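Local coordinates for serine protease inhibitor (Schistosoma haematobium, PDB 3STO), which probably inhibits serine proteases, as inhibitory serpins do by trapping the protease that attacks their exposed reactive-centre loop, at residues His19-Thr23 with Gln389-Pro393; Pro201-Thr207 with Leu348-Gly352. All coordinates share one frame. Numbering follows the deposited sequence.

In the fold
From the N terminus the chain enters helix 18-30, whose first turn supplies one half of contact 1. It then builds the helices and the large sheet, passing strand 186-197 and the loop 201-207, half of contact 2. The other half, 348-352, follows strand 339-348 and precedes the reactive-centre region expected in a serpin, so contact 2 closes a loop of 140 residues. Contact 1 is completed by 389-393, at the hairpin between strands 381-387 and 392-399, and contact 2 nests inside its larger loop. They lie about 30 Å apart, centre to centre: contact 1 ties the N-terminal helix to the C-terminal strands, contact 2 joins the loops that follow the parallel, paired strands 186-197 and 339-348.

Contact 1 of 2, residues His19-Thr23 with Gln389-Pro393; sequences HKAFT and QLTMP
The first helix of the serpin fold meets here the turn of the beta hairpin formed by strands 381-387 and 392-399. Residues 19-23 are helical, with Thr-23 N hydrogen-bonded to His-19 O at 3.1 Å, the i to i-4 bond of the alpha helix. In the hairpin, Thr-391 and Met-392 both face Asp-387, a G1 beta bulge. Thr-391 takes the left-handed conformation (phi/psi 44/51), one that glycine adopts more easily, and Met-392 returns to extended strand (-155/161). In register, Lys-20 lies across from Met-392, CA to CA 7.9 Å.

Met-392, modelled as selenomethionine, points toward the helix with chi angles p, t, m, its flexible chain filling the gap between three side chains. Its SE lies at the edge of the His-19 ring, a sulfur-aromatic type contact: SE to CD2 is 3.4 Å, and SE to the centroid 4.4 Å. Its CE reaches 3.2 Å from Thr-23 OG1 and 3.9 Å from Lys-20 CG. Thr-23, rotamer m, returns its hydroxyl to its own helix, OG1 donating to His-19 O at 2.7 Å, which lets a polar residue be buried.

Lys-20, m at chi1 and then extended, is long enough to reach the turn. Its NZ donates to Thr-391 OG1 (2.8 Å) and Thr-391 O (3.1 Å), and weakly to Leu-390 O (3.3 Å); Thr-391 OG1 itself donates to Leu-390 O at 2.8 Å.

Around this junction, His-19 also rests on Leu-47 of helix 43-55 and Leu-96 of helix 82-101, Thr-23 touches Pro-43, and Thr-391 packs on Tyr-386 of strand 381-387.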
loop_
_atom_site.group_PDB
_atom_site.type_symbol
_atom_site.label_atom_id
_atom_site.label_comp_id
_atom_site.label_asym_id
_atom_site.label_seq_id
_atom_site.Cartn_x
_atom_site.Cartn_y
_atom_site.Cartn_z
ATOM N N HIS A 19 -12.892 5.746 -4.120
ATOM C CA HIS A 19 -11.620 5.268 -3.643
ATOM C C HIS A 19 -11.089 4.170 -4.584
ATOM O O HIS A 19 -9.877 3.950 -4.671
ATOM C CB HIS A 19 -11.740 4.821 -2.176
ATOM C CG HIS A 19 -12.521 3.563 -1.992
ATOM N ND1 HIS A 19 -13.900 3.527 -2.040
ATOM C CD2 HIS A 19 -12.117 2.286 -1.789
ATOM C CE1 HIS A 19 -14.312 2.286 -1.855
ATOM N NE2 HIS A 19 -13.249 1.514 -1.699
ATOM N N LYS A 20 -11.986 3.517 -5.326
ATOM C CA LYS A 20 -11.548 2.531 -6.309
ATOM C C LYS A 20 -11.115 3.210 -7.601
ATOM O O LYS A 20 -10.205 2.732 -8.285
ATOM C CB LYS A 20 -12.622 1.467 -6.590
ATOM C CG LYS A 20 -12.842 0.474 -5.470
ATOM C CD LYS A 20 -13.651 -0.752 -5.948
ATOM C CE LYS A 20 -13.934 -1.687 -4.785
ATOM N NZ LYS A 20 -14.275 -3.101 -5.197
ATOM N N ALA A 21 -11.783 4.313 -7.940
ATOM C CA ALA A 21 -11.404 5.165 -9.076
ATOM C C ALA A 21 -10.016 5.757 -8.865
ATOM O O ALA A 21 -9.152 5.689 -9.745
ATOM C CB ALA A 21 -12.409 6.275 -9.241
ATOM N N PHE A 22 -9.808 6.335 -7.688
ATOM C CA PHE A 22 -8.491 6.817 -7.316
ATOM C C PHE A 22 -7.472 5.683 -7.465
ATOM O O PHE A 22 -6.464 5.806 -8.144
ATOM C CB PHE A 22 -8.488 7.311 -5.863
ATOM C CG PHE A 22 -7.128 7.714 -5.387
ATOM C CD1 PHE A 22 -6.568 8.928 -5.783
ATOM C CD2 PHE A 22 -6.369 6.853 -4.603
ATOM C CE1 PHE A 22 -5.288 9.287 -5.378
ATOM C CE2 PHE A 22 -5.082 7.197 -4.189
ATOM C CZ PHE A 22 -4.542 8.425 -4.564
ATOM N N THR A 23 -7.754 4.575 -6.799
ATOM C CA THR A 23 -6.852 3.432 -6.772
ATOM C C THR A 23 -6.390 3.007 -8.164
ATOM O O THR A 23 -5.214 2.808 -8.382
ATOM C CB THR A 23 -7.471 2.250 -6.009
ATOM O OG1 THR A 23 -7.517 2.581 -4.610
ATOM C CG2 THR A 23 -6.599 1.060 -6.184
ATOM N N GLN A 389 -13.733 -7.691 2.100
ATOM C CA GLN A 389 -14.875 -6.841 2.346
ATOM C C GLN A 389 -14.886 -5.652 1.372
ATOM O O GLN A 389 -15.866 -5.425 0.655
ATOM C CB GLN A 389 -14.862 -6.406 3.802
ATOM C CG GLN A 389 -16.066 -5.619 4.207
ATOM C CD GLN A 389 -15.981 -5.267 5.637
ATOM O OE1 GLN A 389 -15.750 -6.154 6.486
ATOM N NE2 GLN A 389 -16.095 -3.960 5.939
ATOM N N LEU A 390 -13.772 -4.929 1.300
ATOM C CA LEU A 390 -13.641 -3.856 0.330
ATOM C C LEU A 390 -13.541 -4.366 -1.105
ATOM O O LEU A 390 -13.626 -3.585 -2.036
ATOM C CB LEU A 390 -12.427 -3.009 0.656
ATOM C CG LEU A 390 -12.390 -2.414 2.065
ATOM C CD1 LEU A 390 -11.135 -1.575 2.223
ATOM C CD2 LEU A 390 -13.623 -1.578 2.356
ATOM N N THR A 391 -13.376 -5.682 -1.273
ATOM C CA THR A 391 -13.070 -6.302 -2.572
ATOM C C THR A 391 -12.005 -5.556 -3.395
ATOM O O THR A 391 -12.190 -5.275 -4.584
ATOM C CB THR A 391 -14.329 -6.584 -3.431
ATOM O OG1 THR A 391 -15.032 -5.360 -3.656
ATOM C CG2 THR A 391 -15.242 -7.552 -2.719
HETATM N N MSE A 392 -10.883 -5.267 -2.761
HETATM C CA MSE A 392 -9.805 -4.620 -3.467
HETATM C C MSE A 392 -8.493 -4.947 -2.785
HETATM O O MSE A 392 -8.461 -5.381 -1.646
HETATM C CB MSE A 392 -10.011 -3.112 -3.478
HETATM C CG MSE A 392 -9.715 -2.477 -2.133
HETATM SE SE MSE A 392 -10.264 -0.568 -1.995
HETATM C CE MSE A 392 -9.378 0.116 -3.621
ATOM N N PRO A 393 -7.387 -4.762 -3.499
ATOM C CA PRO A 393 -6.119 -4.980 -2.807
ATOM C C PRO A 393 -5.745 -3.770 -1.969
ATOM O O PRO A 393 -5.893 -2.615 -2.373
ATOM C CB PRO A 393 -5.125 -5.158 -3.959
ATOM C CG PRO A 393 -5.713 -4.310 -5.077
ATOM C CD PRO A 393 -7.217 -4.483 -4.941
#

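Contact 2 of 2, residues Pro201-Thr207 with Leu348-Gly352; sequences PFEPHYT and LNESG
One backbone hydrogen bond fixes the register: Phe-202 N donates to Glu-350 O at 3.0 Å, with Phe-202 and Glu-350 CA atoms 4.6 Å apart and those of Pro-201 and Ser-351 5.4 Å apart. Beside it, Pro-201 CB approaches Glu-350 O to 3.3 Å. Within 201-207 the chain runs extended to Glu-203, then makes a 3-10 turn, Tyr-206 N to Glu-203 O 2.9 Å and Thr-207 N to Pro-204 O 2.7 Å. In 348-352, Asn-349 OD1 accepts from Gly-352 N at 3.0 Å, an Asx motif shaping the turn. Gly-352 has phi/psi 164/-142, where a CB would strike Ser-351 O.

Nonpolar contact comes from the methylenes of Glu-350 (chi1 m, chi2 p): its CG lies 3.7 Å from Phe-202 CB and 4.2 Å from Pro-204 CG.

Side-chain polarity centres on the carboxylate: Thr-207 OG1 donates to Glu-350 OE2 at 2.6 Å, while OE1 salt-bridges Lys-297.

Following strand 339-348, with Trp-198 NE1 bonded to Asn-349 O, the site is consistent with the breach of inhibitory serpins, where the chain leads into the reactive-loop hinge. The buried Glu-350 has both carboxylate oxygens paired, making its negative charge tolerable, while its backbone carbonyl, bonded to Phe-202 N, links the two loops.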
loop_
_atom_site.group_PDB
_atom_site.type_symbol
_atom_site.label_atom_id
_atom_site.label_comp_id
_atom_site.label_asym_id
_atom_site.label_seq_id
_atom_site.Cartn_x
_atom_site.Cartn_y
_atom_site.Cartn_z
ATOM N N PRO A 201 -0.263 -22.069 8.604
ATOM C CA PRO A 201 1.148 -21.713 8.475
ATOM C C PRO A 201 1.962 -22.827 7.871
ATOM O O PRO A 201 1.546 -23.975 7.931
ATOM C CB PRO A 201 1.590 -21.498 9.940
ATOM C CG PRO A 201 0.359 -21.564 10.736
ATOM C CD PRO A 201 -0.600 -22.394 9.994
ATOM N N PHE A 202 3.101 -22.481 7.287
ATOM C CA PHE A 202 4.011 -23.450 6.700
ATOM C C PHE A 202 4.781 -24.051 7.843
ATOM O O PHE A 202 5.007 -23.382 8.834
ATOM C CB PHE A 202 5.002 -22.765 5.750
ATOM C CG PHE A 202 4.373 -22.178 4.500
ATOM C CD1 PHE A 202 3.868 -20.879 4.500
ATOM C CD2 PHE A 202 4.308 -22.924 3.321
ATOM C CE1 PHE A 202 3.326 -20.329 3.350
ATOM C CE2 PHE A 202 3.759 -22.394 2.159
ATOM C CZ PHE A 202 3.257 -21.064 2.175
ATOM N N GLU A 203 5.159 -25.320 7.714
ATOM C CA GLU A 203 6.057 -25.971 8.660
ATOM C C GLU A 203 7.470 -25.705 8.162
ATOM O O GLU A 203 7.788 -26.051 7.033
ATOM C CB GLU A 203 5.772 -27.483 8.667
ATOM C CG GLU A 203 5.905 -28.205 10.033
ATOM C CD GLU A 203 7.134 -27.785 10.815
ATOM O OE1 GLU A 203 8.248 -28.048 10.347
ATOM O OE2 GLU A 203 6.996 -27.172 11.898
ATOM N N PRO A 204 8.308 -25.059 8.982
ATOM C CA PRO A 204 9.699 -24.686 8.675
ATOM C C PRO A 204 10.586 -25.868 8.263
ATOM O O PRO A 204 11.481 -25.711 7.419
ATOM C CB PRO A 204 10.217 -24.140 10.009
ATOM C CG PRO A 204 9.013 -23.719 10.732
ATOM C CD PRO A 204 7.929 -24.673 10.348
ATOM N N HIS A 205 10.366 -27.029 8.869
ATOM C CA HIS A 205 11.117 -28.232 8.493
ATOM C C HIS A 205 10.941 -28.550 7.033
ATOM O O HIS A 205 11.763 -29.263 6.460
ATOM C CB HIS A 205 10.729 -29.455 9.333
ATOM C CG HIS A 205 11.295 -29.411 10.721
ATOM N ND1 HIS A 205 10.542 -29.667 11.842
ATOM C CD2 HIS A 205 12.525 -29.062 11.162
ATOM C CE1 HIS A 205 11.294 -29.509 12.920
ATOM N NE2 HIS A 205 12.499 -29.141 12.534
ATOM N N TYR A 206 9.882 -28.017 6.425
ATOM C CA TYR A 206 9.664 -28.257 5.015
ATOM C C TYR A 206 10.206 -27.140 4.161
ATOM O O TYR A 206 10.059 -27.144 2.948
ATOM C CB TYR A 206 8.213 -28.524 4.721
ATOM C CG TYR A 206 7.676 -29.634 5.570
ATOM C CD1 TYR A 206 8.399 -30.801 5.747
ATOM C CD2 TYR A 206 6.452 -29.514 6.213
ATOM C CE1 TYR A 206 7.916 -31.831 6.538
ATOM C CE2 TYR A 206 5.958 -30.535 7.005
ATOM C CZ TYR A 206 6.695 -31.693 7.162
ATOM O OH TYR A 206 6.208 -32.712 7.944
ATOM N N THR A 207 10.876 -26.201 4.799
ATOM C CA THR A 207 11.465 -25.103 4.065
ATOM C C THR A 207 12.856 -25.560 3.626
ATOM O O THR A 207 13.610 -26.105 4.430
ATOM C CB THR A 207 11.542 -23.812 4.941
ATOM O OG1 THR A 207 10.221 -23.443 5.363
ATOM C CG2 THR A 207 12.225 -22.650 4.186
ATOM N N LEU A 348 7.448 -11.949 4.295
ATOM C CA LEU A 348 6.733 -13.230 4.292
ATOM C C LEU A 348 7.605 -14.339 4.887
ATOM O O LEU A 348 8.778 -14.461 4.556
ATOM C CB LEU A 348 6.375 -13.603 2.857
ATOM C CG LEU A 348 4.991 -14.066 2.442
ATOM C CD1 LEU A 348 4.099 -12.867 2.294
ATOM C CD2 LEU A 348 5.140 -14.764 1.096
ATOM N N ASN A 349 7.037 -15.140 5.772
ATOM C CA ASN A 349 7.749 -16.267 6.329
ATOM C C ASN A 349 6.715 -17.342 6.651
ATOM O O ASN A 349 5.561 -17.209 6.251
ATOM C CB ASN A 349 8.611 -15.854 7.548
ATOM C CG ASN A 349 7.772 -15.373 8.731
ATOM O OD1 ASN A 349 6.583 -15.656 8.812
ATOM N ND2 ASN A 349 8.391 -14.655 9.657
ATOM N N GLU A 350 7.132 -18.397 7.361
ATOM C CA GLU A 350 6.278 -19.546 7.669
ATOM C C GLU A 350 5.119 -19.233 8.608
ATOM O O GLU A 350 4.106 -19.906 8.575
ATOM C CB GLU A 350 7.099 -20.699 8.276
ATOM C CG GLU A 350 8.086 -21.347 7.335
ATOM C CD GLU A 350 9.456 -20.665 7.323
ATOM O OE1 GLU A 350 9.606 -19.565 7.924
ATOM O OE2 GLU A 350 10.383 -21.242 6.705
ATOM N N SER A 351 5.293 -18.232 9.457
ATOM C CA SER A 351 4.266 -17.818 10.408
ATOM C C SER A 351 3.200 -16.952 9.763
ATOM O O SER A 351 2.017 -17.063 10.113
ATOM C CB SER A 351 4.883 -17.051 11.579
ATOM O OG SER A 351 5.821 -17.842 12.275
ATOM N N GLY A 352 3.606 -16.067 8.849
ATOM C CA GLY A 352 2.643 -15.192 8.207
ATOM C C GLY A 352 3.293 -14.021 7.513
ATOM O O GLY A 352 4.346 -14.167 6.914
#